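Local coordinates for S-M checkpoint control protein rad4 (PDB 4BU0) that is essential for DNA replication and the S-M checkpoint, binding phosphorylated crb2 through its first two BRCT domains, at residues K5-G9 and F10-C14. Residues are numbered along the deposited sequence; the frame is centred on the assembly and turned at random.
Sequences KPLKG and FVICC
L7 sets one methyl on the face of the F10 ring, three residues on. L7 CD2 sits 3.6 Å from the centroid of the F10 ring and 3° off the ring normal, a well-centred CH-pi contact. All six ring carbons of F10 lie 3.8 to 4.0 Å from L7 CD2. The L7 carbonyl comes close too: F10 CD1 is 3.4 Å from L7 O. The F10 torsion (chi1 -77°) puts CG beside its own backbone N, which turns the ring back over L7. H46 also stacks on F10. The other branch of L7 reaches I12: L7 CD1 meets I12 CD1 at 4.1 Å, the two side chains crossing at about a right angle. Here the packing is close, and helix 74-83 adds I75 and L78 against L7.

The backbone fixes the same fold-back. F10 N donates to L7 O at 2.9 Å, with an N-H...O angle of 159°, and closes a type II turn from L7 to F10. The donor lies above the carbonyl plane. G9 takes a positive phi, where a side chain would press on the K8 carbonyl. A type I turn from K5 to K8 overlaps it, sharing L7 and K8, and is closed by K8 N to K5 O at 3.1 Å.

The outer side is looser. K8 and G9 are exposed, and a glycerol is bound near G9. The K8 CB points away, while K8 O lies at the edge of the F10 ring. With an alanine in place of F10, L7 CD2 would probably lose its aromatic face and H46 its stacking partner.

Two overlapping turns thus lead the N-terminal loop into strand 11-15, an inner strand of the four-stranded parallel sheet, order 2-1-3-4, of the first BRCT domain.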
ATOM      1  N   LYS A   5      29.561  -0.497   3.245  1.00 30.13           N
ATOM      2  CA  LYS A   5      28.640  -0.855   2.167  1.00 24.97           C
ATOM      3  C   LYS A   5      27.668  -1.973   2.614  1.00 18.48           C
ATOM      4  O   LYS A   5      27.555  -3.003   1.919  1.00 16.03           O
ATOM      5  CB  LYS A   5      29.375  -1.217   0.860  1.00 27.89           C
ATOM      6  CG  LYS A   5      30.489  -0.243   0.445  1.00 44.72           C
ATOM      7  CD  LYS A   5      30.012   1.177   0.145  1.00 58.65           C
ATOM      8  CE  LYS A   5      30.680   2.185   1.049  1.00 73.74           C
ATOM      9  NZ  LYS A   5      29.893   2.429   2.287  1.00 82.34           N
ATOM     10  N   PRO A   6      26.861  -1.764   3.690  1.00 12.80           N
ATOM     11  CA  PRO A   6      25.895  -2.806   4.090  1.00 12.35           C
ATOM     12  C   PRO A   6      24.870  -3.123   3.014  1.00 13.29           C
ATOM     13  O   PRO A   6      24.337  -4.235   3.020  1.00 13.02           O
ATOM     14  CB  PRO A   6      25.158  -2.202   5.292  1.00 14.97           C
ATOM     15  CG  PRO A   6      25.975  -1.072   5.743  1.00 19.05           C
ATOM     16  CD  PRO A   6      26.800  -0.595   4.598  1.00 14.18           C
ATOM     17  N   LEU A   7      24.541  -2.124   2.127  1.00  9.49           N
ATOM     18  CA  LEU A   7      23.525  -2.360   1.096  1.00  7.70           C
ATOM     19  C   LEU A   7      24.118  -2.691  -0.266  1.00 10.15           C
ATOM     20  O   LEU A   7      23.413  -2.589  -1.264  1.00  9.85           O
ATOM     21  CB  LEU A   7      22.542  -1.180   0.979  1.00  7.52           C
ATOM     22  CG  LEU A   7      21.686  -0.907   2.225  1.00  9.66           C
ATOM     23  CD1 LEU A   7      20.612   0.127   1.889  1.00 10.17           C
ATOM     24  CD2 LEU A   7      20.992  -2.195   2.752  1.00  9.78           C
ATOM     25  N   LYS A   8      25.384  -3.159  -0.323  1.00 10.77           N
ATOM     26  CA  LYS A   8      25.929  -3.632  -1.599  1.00 11.68           C
ATOM     27  C   LYS A   8      25.014  -4.741  -2.172  1.00 12.42           C
ATOM     28  O   LYS A   8      24.565  -5.608  -1.414  1.00 12.95           O
ATOM     29  CB  LYS A   8      27.348  -4.181  -1.387  1.00 13.54           C
ATOM     30  CG  LYS A   8      27.992  -4.673  -2.693  1.00 24.66           C
ATOM     31  CD  LYS A   8      29.480  -4.970  -2.504  1.00 33.48           C
ATOM     32  CE  LYS A   8      30.131  -5.312  -3.828  1.00 52.03           C
ATOM     33  NZ  LYS A   8      31.573  -5.659  -3.673  1.00 65.77           N
ATOM     34  N   GLY A   9      24.670  -4.617  -3.447  1.00 12.38           N
ATOM     35  CA  GLY A   9      23.796  -5.592  -4.083  1.00 12.42           C
ATOM     36  C   GLY A   9      22.328  -5.216  -4.048  1.00 15.88           C
ATOM     37  O   GLY A   9      21.520  -5.809  -4.782  1.00 16.36           O
ATOM     38  N   PHE A  10      21.950  -4.243  -3.184  1.00 10.55           N
ATOM     39  CA  PHE A  10      20.560  -3.778  -3.179  1.00  9.82           C
ATOM     40  C   PHE A  10      20.345  -2.799  -4.309  1.00 10.63           C
ATOM     41  O   PHE A  10      21.253  -2.025  -4.635  1.00 10.59           O
ATOM     42  CB  PHE A  10      20.218  -3.076  -1.850  1.00 10.24           C
ATOM     43  CG  PHE A  10      19.978  -3.956  -0.663  1.00 10.58           C
ATOM     44  CD1 PHE A  10      20.993  -4.767  -0.158  1.00 12.19           C
ATOM     45  CD2 PHE A  10      18.770  -3.899   0.025  1.00 12.91           C
ATOM     46  CE1 PHE A  10      20.769  -5.569   0.965  1.00 12.44           C
ATOM     47  CE2 PHE A  10      18.552  -4.687   1.167  1.00 15.00           C
ATOM     48  CZ  PHE A  10      19.544  -5.526   1.618  1.00 12.98           C
ATOM     49  N   VAL A  11      19.131  -2.796  -4.901  1.00  8.24           N
ATOM     50  CA  VAL A  11      18.781  -1.897  -6.000  1.00  8.50           C
ATOM     51  C   VAL A  11      17.451  -1.301  -5.589  1.00 10.61           C
ATOM     52  O   VAL A  11      16.437  -2.005  -5.564  1.00  9.99           O
ATOM     53  CB  VAL A  11      18.759  -2.588  -7.382  1.00 11.88           C
ATOM     54  CG1 VAL A  11      18.431  -1.576  -8.475  1.00 12.08           C
ATOM     55  CG2 VAL A  11      20.103  -3.271  -7.671  1.00 11.74           C
ATOM     56  N   ILE A  12      17.486  -0.024  -5.207  1.00  8.16           N
ATOM     57  CA  ILE A  12      16.301   0.629  -4.652  0.72  7.33           C
ATOM     58  C   ILE A  12      15.642   1.564  -5.643  1.00 10.32           C
ATOM     59  O   ILE A  12      16.298   2.251  -6.405  1.00 11.12           O
ATOM     60  CB  ILE A  12      16.761   1.358  -3.369  0.72 10.17           C
ATOM     61  CG1 ILE A  12      17.142   0.296  -2.290  0.72 10.41           C
ATOM     62  CG2 ILE A  12      15.718   2.393  -2.852  0.72 11.90           C
ATOM     63  CD1 ILE A  12      18.000   0.804  -1.172  0.72 16.18           C
ATOM     64  N   CYS A  13      14.290   1.584  -5.613  1.00  9.51           N
ATOM     65  CA  CYS A  13      13.465   2.425  -6.472  1.00  9.75           C
ATOM     66  C   CYS A  13      12.367   3.008  -5.588  1.00 11.69           C
ATOM     67  O   CYS A  13      11.992   2.335  -4.623  1.00 10.71           O
ATOM     68  CB  CYS A  13      12.890   1.558  -7.589  1.00 11.17           C
ATOM     69  SG  CYS A  13      11.933   2.448  -8.839  1.00 14.43           S
ATOM     70  N   CYS A  14      11.874   4.232  -5.887  1.00  9.67           N
ATOM     71  CA  CYS A  14      10.771   4.850  -5.137  1.00  9.73           C
ATOM     72  C   CYS A  14       9.547   4.968  -6.009  1.00 11.99           C
ATOM     73  O   CYS A  14       9.655   5.148  -7.239  1.00 11.80           O
ATOM     74  CB  CYS A  14      11.145   6.238  -4.613  1.00 10.40           C
ATOM     75  SG  CYS A  14      12.457   6.242  -3.374  1.00 14.45           S
TER